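Local coordinates for protein malate dehydrogenase (Pyrococcus horikoshii, PDB 1V9N) that catalyses the reversible, NAD-dependent oxidation of (S)-malate to oxaloacetate and works as a homodimer of the LDH2/MDH2 oxidoreductase family, at residues V26-V32 / V64-I68; D36-V40 / Q98-R103; D42-A47 / Y128-Y134; R59-Y63 / S125-G129. All coordinates share one frame; numbering follows the deposited sequence.

How the contacts relate
Contacts 1 and 2 are helix packing, contacts 3 and 4 form part of the wall of the NADPH site. Contact 1, about 21 Å from the chain centre, is purely aliphatic, with five of its seven touching residues buried; contact 3, about 6 Å from that centre, mixes rings, an amide and a water. Helix 34-49 serves contacts 2 and 3, helix 60-69 contacts 1 and 4. L27 and V32 of contact 1 pack on A37 and V40 of contact 2. Contacts 3 and 4 share Y128 and G129 and both touch the coenzyme. Q98 of contact 2 reaches Y63 of contact 4 by a probable hydrogen bond, linking the packed helices to the polar site.

Contact 1: V26-V32 / V64-I68; sequences VLTKLGV and VDGII
I67 is the main bump here, and L27, L30 and V32 form the hollow that takes it. The ethyl arm of I67 runs out until CD1 enters the notch formed by two methyls, V32 CG2 at 3.6 Å and L27 CD2 at 4.0 Å. Its other branch, CG2, presses on the root of L30, 3.9 Å from CB. One isoleucine thus packs against the last turn of helix 16-29 and the residues just after it with both arms.

L30 answers in the other direction. With CG anti to its carbonyl carbon (chi1 -72°), its two methyls fork over helix 60-69: CD1 lies 4.0 Å from V64 CG2, while CD2 reaches I68 CG1. V64 CG2 faces the groove between L30 CD1 and V26 CG1, touching both. Most of these side chains cross at about a right angle.

Past the helix end, G31 turns the chain with a positive phi of 98°, and V32 follows, its CG2 meeting I67. Bonds run from G31 N to T28 O and from V32 N to L27 O. V355 and I351 of helix 342-355 border L30 and V26. The result is aliphatic packing of two helices, with a Schellman motif ending the first of them.

Contact 2: D36-V40 / Q98-R103; sequences DAKIV and QVVGYR
This is a perpendicular helix-helix packing: helices 34-49 and 97-115 cross at 91°, with the axes of the short segments 9.3 Å apart at their closest. I39 carries much of it, packing between the Q98 backbone and the Y102 ring on the far helix and joined by D36 and V40 from its own. No hydrogen bond spans the two segments, so shape does the work.

I39 uses both branches. Its CG2 lies 3.6 Å from the carbonyl oxygen Q98 O, and its CD1 forms a CH-pi contact over one face of the Y102 ring, 3.9 Å from the centroid and displaced toward CD2. Y102 stands with CG anti to the backbone N (chi1 -178°), which holds the ring up beside I39; Y133 of helix 132-139 touches both residues.

On one flank, V99 CG2 packs against the methylene of D36, 3.6 Å from CB. On the other, Q98 bends at chi2 (77°), so that its chain crosses V40 at a slant, with CG 3.9 Å from V40 CA. The amide NE2 then goes on to a weak hydrogen bond with Y63 OH.

R103 folds back over its own helix so that Y102 CE2 lies over the centre of its guanidinium, and D36 OD1 approaches the edge of that group at 4.5 Å from NH2, opposite charges too far apart for a salt bridge.

Contact 3: D42-A47 / Y128-Y134; sequences DNLVMA and YGIAGYY. With NDP (NADPH dihydro-nicotinamide-adenine-dinucleotide phosphate), chain B.
D42, N43 and M46 of helix 34-49 meet the Y133 ring at one face and its edge. N43 CB sits squarely over the face, 3.9 Å from the centroid and only 3° off the normal, a CH-pi contact. The extended chain of selenomethionine M46 carries SE to the ring edge, 3.7 Å from Y133 CD1, in a Met-aromatic contact, and a bend at chi3 turns CE to 3.9 Å from the same CD1. On the other side, CG of Y133 anti to its backbone N (chi1 175°) swings the ring toward helix 34-49.

Further along the helix, the packing is apolar: I130 CD1 meets M46 CG, and I130 CG2 touches A47 CB at 3.9 Å.

This is where helix 34-49 backs the loop and first turn of helix 132-139 that build part of the NADPH pocket. G129 O accepts a hydrogen bond from the carboxamide N7N at 3.0 Å, and A131 N donates to the ribose O2D at 3.1 Å. D184 and, from the second subunit, H243 and K244 bind the same coenzyme.

Among the polar bonds, Y133 OH donates to D42 OD1 at 3.2 Å, arriving from above the carboxylate plane (50° out of it). A water donates to N43 OD1 and accepts from I130 N, tying the amide to the loop backbone. Y134 OH donates a hydrogen bond to Y128 O at 2.6 Å, in the carbonyl plane and on a lone pair, while the Y134 ring lies over the Y128 face.

Contact 4: R59-Y63 / S125-G129; sequences RLKRY and SNHYG. With NDP (NADPH dihydro-nicotinamide-adenine-dinucleotide phosphate), chain B.
H127 has two arginines and a tyrosine around its imidazole, an uncommon set of neighbours for one ring. R62 takes a face. Its guanidinium lies nearly flat on the imidazole, centres 4.2 Å apart and planes at 23°, with NH1 3.4 Å from H127 CD2. The arginine reaches that far because its chain is extended from CG to NE, and NE is fixed by a hydrogen bond to T271 OG1, which helps to hold the flat group in place.

Y63 comes in at the edge instead. Its OH lies in the imidazole plane, 2.6 Å from H127 ND1, in a short hydrogen bond. The two rings meet rim to rim, planes at 33°, and neither covers the other.

R59 bends at chi2 and chi3 and comes obliquely to the NE2-CE1 side of the ring, its guanidinium plane steeply turned at 73° to the imidazole. NH2 stops 3.1 Å from H127 NE2, but at an angle too poor for a hydrogen bond. The two arginines also come close, R59 NH1 lying 3.2 Å from R62 NH1, two donors with no bond between them. H127 NE2 lies 3.2 Å from the nicotinamide amide nitrogen N7N of NADPH.

H127 CG stands anti to its backbone N, which turns the ring from the loop toward helix 60-69. H55 also meets the imidazole. H127 and G129 belong to the NADPH pocket of this LDH2/MDH2-family enzyme, where R59 and the first turn of helix 60-69 back the histidine beside the carboxamide.

Contact 1: V26-V32 / V64-I68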
# COMPACT_ATOMS: atom_id res chain seq x y z
N VAL A 26 -3.25 19.97 30.43
CA VAL A 26 -3.19 18.65 31.04
C VAL A 26 -1.81 18.01 30.90
O VAL A 26 -1.22 17.56 31.89
CB VAL A 26 -4.23 17.70 30.40
CG1 VAL A 26 -4.09 16.29 30.97
CG2 VAL A 26 -5.64 18.23 30.63
N LEU A 27 -1.29 17.99 29.68
CA LEU A 27 0.01 17.38 29.42
C LEU A 27 1.17 18.05 30.14
O LEU A 27 2.03 17.36 30.69
CB LEU A 27 0.28 17.34 27.91
CG LEU A 27 -0.71 16.47 27.11
CD1 LEU A 27 -0.36 16.53 25.63
CD2 LEU A 27 -0.66 15.02 27.60
N THR A 28 1.22 19.38 30.15
CA THR A 28 2.31 20.06 30.83
C THR A 28 2.20 19.88 32.35
O THR A 28 3.21 19.82 33.04
CB THR A 28 2.35 21.58 30.49
OG1 THR A 28 1.07 22.17 30.71
CG2 THR A 28 2.76 21.76 29.03
N LYS A 29 0.97 19.78 32.85
CA LYS A 29 0.74 19.56 34.29
C LYS A 29 1.30 18.19 34.69
O LYS A 29 1.68 17.97 35.84
CB LYS A 29 -0.76 19.61 34.59
CG LYS A 29 -1.12 19.39 36.07
CD LYS A 29 -0.64 20.54 36.93
CE LYS A 29 -1.00 20.34 38.40
NZ LYS A 29 -0.51 21.46 39.24
N LEU A 30 1.34 17.26 33.73
CA LEU A 30 1.85 15.92 33.98
C LEU A 30 3.36 15.81 33.74
O LEU A 30 3.94 14.73 33.82
CB LEU A 30 1.11 14.90 33.11
CG LEU A 30 -0.33 14.60 33.50
CD1 LEU A 30 -1.05 13.89 32.36
CD2 LEU A 30 -0.34 13.74 34.76
N GLY A 31 4.00 16.94 33.43
CA GLY A 31 5.43 16.93 33.22
C GLY A 31 5.92 16.87 31.78
O GLY A 31 7.13 16.80 31.54
N VAL A 32 5.00 16.89 30.82
CA VAL A 32 5.39 16.84 29.41
C VAL A 32 5.91 18.21 28.99
O VAL A 32 5.23 19.22 29.18
CB VAL A 32 4.19 16.48 28.50
CG1 VAL A 32 4.62 16.48 27.03
CG2 VAL A 32 3.65 15.11 28.88
N VAL A 64 -2.70 9.98 29.05
CA VAL A 64 -2.62 10.38 30.45
C VAL A 64 -2.26 9.17 31.31
O VAL A 64 -1.33 9.22 32.11
CB VAL A 64 -3.96 10.96 30.96
CG1 VAL A 64 -3.95 11.06 32.48
CG2 VAL A 64 -4.20 12.34 30.35
N ASP A 65 -3.00 8.08 31.14
CA ASP A 65 -2.74 6.87 31.92
C ASP A 65 -1.33 6.34 31.66
O ASP A 65 -0.66 5.87 32.58
CB ASP A 65 -3.76 5.78 31.58
CG ASP A 65 -5.15 6.11 32.08
OD1 ASP A 65 -5.27 6.89 33.05
OD2 ASP A 65 -6.13 5.59 31.50
N GLY A 66 -0.88 6.42 30.41
CA GLY A 66 0.45 5.95 30.08
C GLY A 66 1.52 6.78 30.76
O GLY A 66 2.55 6.27 31.18
N ILE A 67 1.28 8.08 30.87
CA ILE A 67 2.24 8.98 31.50
C ILE A 67 2.30 8.70 33.00
O ILE A 67 3.38 8.59 33.59
CB ILE A 67 1.84 10.45 31.26
CG1 ILE A 67 2.14 10.83 29.80
CG2 ILE A 67 2.57 11.36 32.23
CD1 ILE A 67 1.58 12.18 29.38
N ILE A 68 1.13 8.56 33.61
CA ILE A 68 1.04 8.29 35.04
C ILE A 68 1.62 6.91 35.40
O ILE A 68 2.24 6.76 36.46
CB ILE A 68 -0.43 8.39 35.50
CG1 ILE A 68 -0.87 9.86 35.46
CG2 ILE A 68 -0.60 7.78 36.90
CD1 ILE A 68 -2.34 10.08 35.78

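Contact 2: D36-V40 / Q98-R103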
# COMPACT_ATOMS: atom_id res chain seq x y z
N ASP A 36 6.60 19.54 23.38
CA ASP A 36 6.16 18.19 23.07
C ASP A 36 4.65 18.11 23.26
O ASP A 36 3.96 17.42 22.52
CB ASP A 36 6.87 17.16 23.95
CG ASP A 36 8.34 17.03 23.62
OD1 ASP A 36 8.75 17.50 22.54
OD2 ASP A 36 9.09 16.43 24.42
N ALA A 37 4.14 18.83 24.26
CA ALA A 37 2.70 18.86 24.54
C ALA A 37 1.97 19.48 23.35
O ALA A 37 0.88 19.05 22.99
CB ALA A 37 2.42 19.67 25.81
N LYS A 38 2.57 20.51 22.77
CA LYS A 38 1.97 21.18 21.62
C LYS A 38 1.92 20.27 20.39
O LYS A 38 1.00 20.35 19.58
CB LYS A 38 2.75 22.47 21.30
CG LYS A 38 2.64 23.53 22.38
CD LYS A 38 3.35 24.82 22.00
CE LYS A 38 3.16 25.88 23.08
NZ LYS A 38 3.80 27.17 22.72
N ILE A 39 2.91 19.39 20.25
CA ILE A 39 2.93 18.46 19.13
C ILE A 39 1.80 17.44 19.29
O ILE A 39 1.08 17.15 18.35
CB ILE A 39 4.29 17.70 19.04
CG1 ILE A 39 5.40 18.68 18.63
CG2 ILE A 39 4.18 16.56 18.04
CD1 ILE A 39 6.80 18.10 18.75
N VAL A 40 1.65 16.91 20.50
CA VAL A 40 0.59 15.94 20.76
C VAL A 40 -0.78 16.59 20.52
O VAL A 40 -1.64 16.02 19.83
CB VAL A 40 0.65 15.42 22.22
CG1 VAL A 40 -0.48 14.42 22.47
CG2 VAL A 40 2.00 14.76 22.47
N GLN A 98 3.65 10.80 19.10
CA GLN A 98 3.63 12.06 18.37
C GLN A 98 5.01 12.72 18.34
O GLN A 98 5.42 13.28 17.33
CB GLN A 98 2.62 13.02 18.99
CG GLN A 98 1.15 12.61 18.85
CD GLN A 98 0.73 11.51 19.80
OE1 GLN A 98 1.47 11.13 20.70
NE2 GLN A 98 -0.48 10.99 19.61
N VAL A 99 5.73 12.65 19.47
CA VAL A 99 7.06 13.24 19.57
C VAL A 99 8.05 12.43 18.74
O VAL A 99 8.82 12.99 17.96
CB VAL A 99 7.54 13.29 21.05
CG1 VAL A 99 8.99 13.77 21.12
CG2 VAL A 99 6.66 14.24 21.84
N VAL A 100 8.02 11.11 18.91
CA VAL A 100 8.91 10.24 18.15
C VAL A 100 8.64 10.39 16.64
O VAL A 100 9.57 10.52 15.84
CB VAL A 100 8.72 8.75 18.57
CG1 VAL A 100 9.56 7.83 17.67
CG2 VAL A 100 9.13 8.57 20.04
N GLY A 101 7.36 10.37 16.27
CA GLY A 101 6.99 10.50 14.87
C GLY A 101 7.32 11.87 14.28
O GLY A 101 7.71 11.98 13.12
N TYR A 102 7.14 12.92 15.07
CA TYR A 102 7.44 14.28 14.63
C TYR A 102 8.93 14.44 14.32
O TYR A 102 9.30 14.96 13.27
CB TYR A 102 7.06 15.29 15.72
CG TYR A 102 7.29 16.73 15.33
CD1 TYR A 102 6.33 17.43 14.58
CD2 TYR A 102 8.45 17.41 15.70
CE1 TYR A 102 6.53 18.76 14.22
CE2 TYR A 102 8.66 18.75 15.34
CZ TYR A 102 7.69 19.41 14.60
OH TYR A 102 7.86 20.74 14.26
N ARG A 103 9.78 13.99 15.24
CA ARG A 103 11.23 14.08 15.05
C ARG A 103 11.71 13.17 13.94
O ARG A 103 12.63 13.52 13.19
CB ARG A 103 11.96 13.74 16.36
CG ARG A 103 11.64 14.67 17.52
CD ARG A 103 12.04 16.10 17.22
NE ARG A 103 11.41 17.05 18.15
CZ ARG A 103 11.50 18.37 18.05
NH1 ARG A 103 12.20 18.92 17.07
NH2 ARG A 103 10.88 19.14 18.94

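Contact 3: D42-A47 / Y128-Y134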
# COMPACT_ATOMS: atom_id res chain seq x y z
N ASP A 42 -1.53 19.19 18.69
CA ASP A 42 -1.68 19.46 17.26
C ASP A 42 -2.18 18.20 16.55
O ASP A 42 -3.09 18.26 15.72
CB ASP A 42 -0.34 19.90 16.67
CG ASP A 42 -0.46 20.39 15.24
OD1 ASP A 42 0.59 20.54 14.57
OD2 ASP A 42 -1.60 20.63 14.78
N ASN A 43 -1.57 17.06 16.88
CA ASN A 43 -1.95 15.79 16.27
C ASN A 43 -3.36 15.34 16.64
O ASN A 43 -4.14 14.92 15.77
CB ASN A 43 -0.91 14.72 16.66
CG ASN A 43 -1.36 13.31 16.31
OD1 ASN A 43 -2.15 12.71 17.03
ND2 ASN A 43 -0.86 12.79 15.19
N LEU A 44 -3.70 15.42 17.92
CA LEU A 44 -5.03 15.01 18.36
C LEU A 44 -6.12 15.96 17.87
O LEU A 44 -7.20 15.52 17.51
CB LEU A 44 -5.08 14.92 19.90
CG LEU A 44 -4.20 13.85 20.56
CD1 LEU A 44 -4.42 13.86 22.07
CD2 LEU A 44 -4.54 12.48 19.99
N VAL A 45 -5.82 17.25 17.85
CA VAL A 45 -6.80 18.24 17.40
C VAL A 45 -7.04 18.10 15.91
O VAL A 45 -8.17 18.26 15.44
CB VAL A 45 -6.33 19.69 17.72
CG1 VAL A 45 -7.29 20.70 17.10
CG2 VAL A 45 -6.29 19.88 19.24
N MSE A 46 -5.99 17.80 15.15
CA MSE A 46 -6.16 17.63 13.71
C MSE A 46 -7.13 16.49 13.46
O MSE A 46 -7.97 16.57 12.56
CB MSE A 46 -4.82 17.33 13.03
CG MSE A 46 -4.98 17.10 11.52
SE MSE A 46 -3.34 16.70 10.60
CE MSE A 46 -2.61 18.48 10.57
N ALA A 47 -7.01 15.41 14.24
CA ALA A 47 -7.89 14.26 14.09
C ALA A 47 -9.34 14.65 14.35
O ALA A 47 -10.25 14.24 13.62
CB ALA A 47 -7.47 13.15 15.06
N TYR A 128 0.83 6.81 17.89
CA TYR A 128 1.04 8.17 17.41
C TYR A 128 -0.13 8.90 16.74
O TYR A 128 0.07 9.86 16.00
CB TYR A 128 2.29 8.24 16.51
CG TYR A 128 2.19 7.69 15.08
CD1 TYR A 128 0.97 7.32 14.51
CD2 TYR A 128 3.33 7.64 14.27
CE1 TYR A 128 0.89 6.91 13.16
CE2 TYR A 128 3.26 7.24 12.93
CZ TYR A 128 2.03 6.89 12.38
OH TYR A 128 1.96 6.55 11.04
N GLY A 129 -1.35 8.46 17.01
CA GLY A 129 -2.50 9.13 16.42
C GLY A 129 -2.70 8.82 14.95
O GLY A 129 -2.39 7.72 14.50
N ILE A 130 -3.21 9.79 14.19
CA ILE A 130 -3.45 9.56 12.77
C ILE A 130 -2.16 9.57 11.97
O ILE A 130 -1.29 10.42 12.17
CB ILE A 130 -4.44 10.60 12.18
CG1 ILE A 130 -3.94 12.02 12.42
CG2 ILE A 130 -5.83 10.43 12.81
CD1 ILE A 130 -4.85 13.08 11.85
N ALA A 131 -2.02 8.60 11.07
CA ALA A 131 -0.84 8.47 10.23
C ALA A 131 -0.72 9.65 9.26
O ALA A 131 0.38 10.10 8.94
CB ALA A 131 -0.88 7.16 9.45
N GLY A 132 -1.86 10.17 8.81
CA GLY A 132 -1.85 11.28 7.87
C GLY A 132 -1.17 12.53 8.40
O GLY A 132 -0.69 13.36 7.63
N TYR A 133 -1.14 12.67 9.71
CA TYR A 133 -0.51 13.83 10.33
C TYR A 133 0.96 13.95 9.93
O TYR A 133 1.46 15.04 9.66
CB TYR A 133 -0.62 13.73 11.86
CG TYR A 133 0.13 14.81 12.60
CD1 TYR A 133 -0.45 16.07 12.81
CD2 TYR A 133 1.40 14.58 13.11
CE1 TYR A 133 0.24 17.07 13.50
CE2 TYR A 133 2.10 15.56 13.80
CZ TYR A 133 1.52 16.80 13.99
OH TYR A 133 2.22 17.76 14.68
N TYR A 134 1.67 12.82 9.90
CA TYR A 134 3.09 12.82 9.55
C TYR A 134 3.29 12.94 8.04
O TYR A 134 4.20 13.63 7.58
CB TYR A 134 3.75 11.55 10.11
CG TYR A 134 3.43 11.37 11.58
CD1 TYR A 134 4.15 12.06 12.56
CD2 TYR A 134 2.33 10.63 11.98
CE1 TYR A 134 3.76 12.02 13.90
CE2 TYR A 134 1.93 10.58 13.31
CZ TYR A 134 2.64 11.28 14.26
OH TYR A 134 2.22 11.27 15.57
PA NDP B . -11.57 6.28 6.33
O1A NDP B . -12.22 7.29 7.12
O2A NDP B . -12.30 5.11 5.71
O5B NDP B . -10.74 7.06 5.15
C5B NDP B . -9.94 6.34 4.19
C4B NDP B . -9.30 7.41 3.29
O4B NDP B . -10.20 7.53 2.17
C3B NDP B . -9.14 8.80 3.84
O3B NDP B . -7.88 9.34 3.34
C2B NDP B . -10.29 9.61 3.34
O2B NDP B . -10.12 11.03 3.25
C1B NDP B . -10.58 8.90 2.05
N9A NDP B . -12.02 8.87 1.66
C8A NDP B . -13.18 8.71 2.48
N7A NDP B . -14.27 8.71 1.75
C5A NDP B . -13.88 8.86 0.45
C6A NDP B . -14.55 8.93 -0.81
N6A NDP B . -15.88 8.84 -0.86
N1A NDP B . -13.83 9.10 -1.97
C2A NDP B . -12.46 9.20 -1.92
N3A NDP B . -11.73 9.14 -0.79
C4A NDP B . -12.50 8.97 0.38
O3 NDP B . -10.32 5.64 7.03
PN NDP B . -10.00 4.75 8.31
O1N NDP B . -9.38 3.54 7.78
O2N NDP B . -11.34 4.62 8.97
O5D NDP B . -8.99 5.70 9.10
C5D NDP B . -9.08 5.92 10.53
C4D NDP B . -7.94 6.90 11.01
O4D NDP B . -7.30 6.27 12.10
C3D NDP B . -6.81 7.22 10.00
O3D NDP B . -6.51 8.62 10.09
C2D NDP B . -5.66 6.31 10.38
O2D NDP B . -4.41 6.87 10.01
C1D NDP B . -5.89 6.17 11.91
N1N NDP B . -5.42 4.87 12.47
C2N NDP B . -4.34 4.94 13.40
C3N NDP B . -3.88 3.69 13.97
C7N NDP B . -2.78 3.69 14.94
O7N NDP B . -2.34 2.67 15.47
N7N NDP B . -2.18 4.86 15.29
C4N NDP B . -4.53 2.48 13.57
C5N NDP B . -5.58 2.44 12.66
C6N NDP B . -6.03 3.63 12.11
P2B NDP B . -10.65 12.08 4.27
O1X NDP B . -11.15 13.14 3.38
O2X NDP B . -9.52 12.57 5.13
O3X NDP B . -11.76 11.47 5.12
O HOH W 1 -4.47 11.67 15.91

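Contact 4: R59-Y63 / S125-G129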
# COMPACT_ATOMS: atom_id res chain seq x y z
N ARG A 59 -8.87 10.11 23.01
CA ARG A 59 -7.74 9.25 23.34
C ARG A 59 -6.76 9.91 24.28
O ARG A 59 -5.65 9.42 24.48
CB ARG A 59 -7.01 8.89 22.06
CG ARG A 59 -7.92 8.36 21.00
CD ARG A 59 -7.91 6.87 21.05
NE ARG A 59 -7.31 6.31 19.85
CZ ARG A 59 -7.09 5.01 19.69
NH1 ARG A 59 -7.42 4.18 20.67
NH2 ARG A 59 -6.58 4.55 18.57
N LEU A 60 -7.15 11.05 24.84
CA LEU A 60 -6.28 11.75 25.76
C LEU A 60 -6.11 10.92 27.03
O LEU A 60 -5.03 10.89 27.62
CB LEU A 60 -6.86 13.12 26.10
CG LEU A 60 -5.99 13.95 27.04
CD1 LEU A 60 -4.68 14.31 26.35
CD2 LEU A 60 -6.75 15.20 27.46
N LYS A 61 -7.17 10.25 27.45
CA LYS A 61 -7.12 9.43 28.66
C LYS A 61 -6.09 8.30 28.51
O LYS A 61 -5.50 7.86 29.50
CB LYS A 61 -8.50 8.83 28.95
CG LYS A 61 -8.99 7.85 27.90
CD LYS A 61 -10.33 7.24 28.30
CE LYS A 61 -10.78 6.20 27.28
NZ LYS A 61 -12.06 5.56 27.68
N ARG A 62 -5.89 7.85 27.28
CA ARG A 62 -4.93 6.79 26.99
C ARG A 62 -3.51 7.27 27.26
O ARG A 62 -2.71 6.58 27.89
CB ARG A 62 -5.06 6.35 25.52
CG ARG A 62 -4.00 5.36 25.07
CD ARG A 62 -4.17 4.97 23.60
NE ARG A 62 -3.33 3.83 23.25
CZ ARG A 62 -3.48 3.09 22.15
NH1 ARG A 62 -4.44 3.36 21.28
NH2 ARG A 62 -2.66 2.06 21.94
N TYR A 63 -3.20 8.47 26.78
CA TYR A 63 -1.87 9.03 26.97
C TYR A 63 -1.65 9.44 28.42
O TYR A 63 -0.56 9.28 28.95
CB TYR A 63 -1.65 10.22 26.04
CG TYR A 63 -1.88 9.88 24.58
CD1 TYR A 63 -1.38 8.70 24.03
CD2 TYR A 63 -2.63 10.72 23.76
CE1 TYR A 63 -1.60 8.37 22.70
CE2 TYR A 63 -2.86 10.40 22.42
CZ TYR A 63 -2.34 9.23 21.90
OH TYR A 63 -2.56 8.92 20.57
N SER A 125 8.46 2.90 20.29
CA SER A 125 7.67 4.12 20.37
C SER A 125 6.29 3.80 20.98
O SER A 125 6.11 2.75 21.59
CB SER A 125 7.51 4.71 18.96
OG SER A 125 6.80 5.94 18.98
N ASN A 126 5.34 4.71 20.80
CA ASN A 126 3.99 4.54 21.34
C ASN A 126 2.96 4.97 20.29
O ASN A 126 3.33 5.47 19.24
CB ASN A 126 3.83 5.38 22.62
CG ASN A 126 4.29 4.64 23.86
OD1 ASN A 126 3.67 3.66 24.27
ND2 ASN A 126 5.40 5.09 24.45
N HIS A 127 1.68 4.77 20.59
CA HIS A 127 0.61 5.14 19.66
C HIS A 127 0.79 6.58 19.20
O HIS A 127 0.89 7.48 20.03
CB HIS A 127 -0.74 4.96 20.35
CG HIS A 127 -1.92 5.31 19.49
ND1 HIS A 127 -2.50 6.56 19.49
CD2 HIS A 127 -2.64 4.56 18.62
CE1 HIS A 127 -3.53 6.57 18.66
NE2 HIS A 127 -3.64 5.37 18.12
N TYR A 128 0.83 6.81 17.89
CA TYR A 128 1.04 8.17 17.41
C TYR A 128 -0.13 8.90 16.74
O TYR A 128 0.07 9.86 16.00
CB TYR A 128 2.29 8.24 16.51
CG TYR A 128 2.19 7.69 15.08
CD1 TYR A 128 0.97 7.32 14.51
CD2 TYR A 128 3.33 7.64 14.27
CE1 TYR A 128 0.89 6.91 13.16
CE2 TYR A 128 3.26 7.24 12.93
CZ TYR A 128 2.03 6.89 12.38
OH TYR A 128 1.96 6.55 11.04
N GLY A 129 -1.35 8.46 17.01
CA GLY A 129 -2.50 9.13 16.42
C GLY A 129 -2.70 8.82 14.95
O GLY A 129 -2.39 7.72 14.50
PA NDP B . -11.57 6.28 6.33
O1A NDP B . -12.22 7.29 7.12
O2A NDP B . -12.30 5.11 5.71
O5B NDP B . -10.74 7.06 5.15
C5B NDP B . -9.94 6.34 4.19
C4B NDP B . -9.30 7.41 3.29
O4B NDP B . -10.20 7.53 2.17
C3B NDP B . -9.14 8.80 3.84
O3B NDP B . -7.88 9.34 3.34
C2B NDP B . -10.29 9.61 3.34
O2B NDP B . -10.12 11.03 3.25
C1B NDP B . -10.58 8.90 2.05
N9A NDP B . -12.02 8.87 1.66
C8A NDP B . -13.18 8.71 2.48
N7A NDP B . -14.27 8.71 1.75
C5A NDP B . -13.88 8.86 0.45
C6A NDP B . -14.55 8.93 -0.81
N6A NDP B . -15.88 8.84 -0.86
N1A NDP B . -13.83 9.10 -1.97
C2A NDP B . -12.46 9.20 -1.92
N3A NDP B . -11.73 9.14 -0.79
C4A NDP B . -12.50 8.97 0.38
O3 NDP B . -10.32 5.64 7.03
PN NDP B . -10.00 4.75 8.31
O1N NDP B . -9.38 3.54 7.78
O2N NDP B . -11.34 4.62 8.97
O5D NDP B . -8.99 5.70 9.10
C5D NDP B . -9.08 5.92 10.53
C4D NDP B . -7.94 6.90 11.01
O4D NDP B . -7.30 6.27 12.10
C3D NDP B . -6.81 7.22 10.00
O3D NDP B . -6.51 8.62 10.09
C2D NDP B . -5.66 6.31 10.38
O2D NDP B . -4.41 6.87 10.01
C1D NDP B . -5.89 6.17 11.91
N1N NDP B . -5.42 4.87 12.47
C2N NDP B . -4.34 4.94 13.40
C3N NDP B . -3.88 3.69 13.97
C7N NDP B . -2.78 3.69 14.94
O7N NDP B . -2.34 2.67 15.47
N7N NDP B . -2.18 4.86 15.29
C4N NDP B . -4.53 2.48 13.57
C5N NDP B . -5.58 2.44 12.66
C6N NDP B . -6.03 3.63 12.11
P2B NDP B . -10.65 12.08 4.27
O1X NDP B . -11.15 13.14 3.38
O2X NDP B . -9.52 12.57 5.13
O3X NDP B . -11.76 11.47 5.12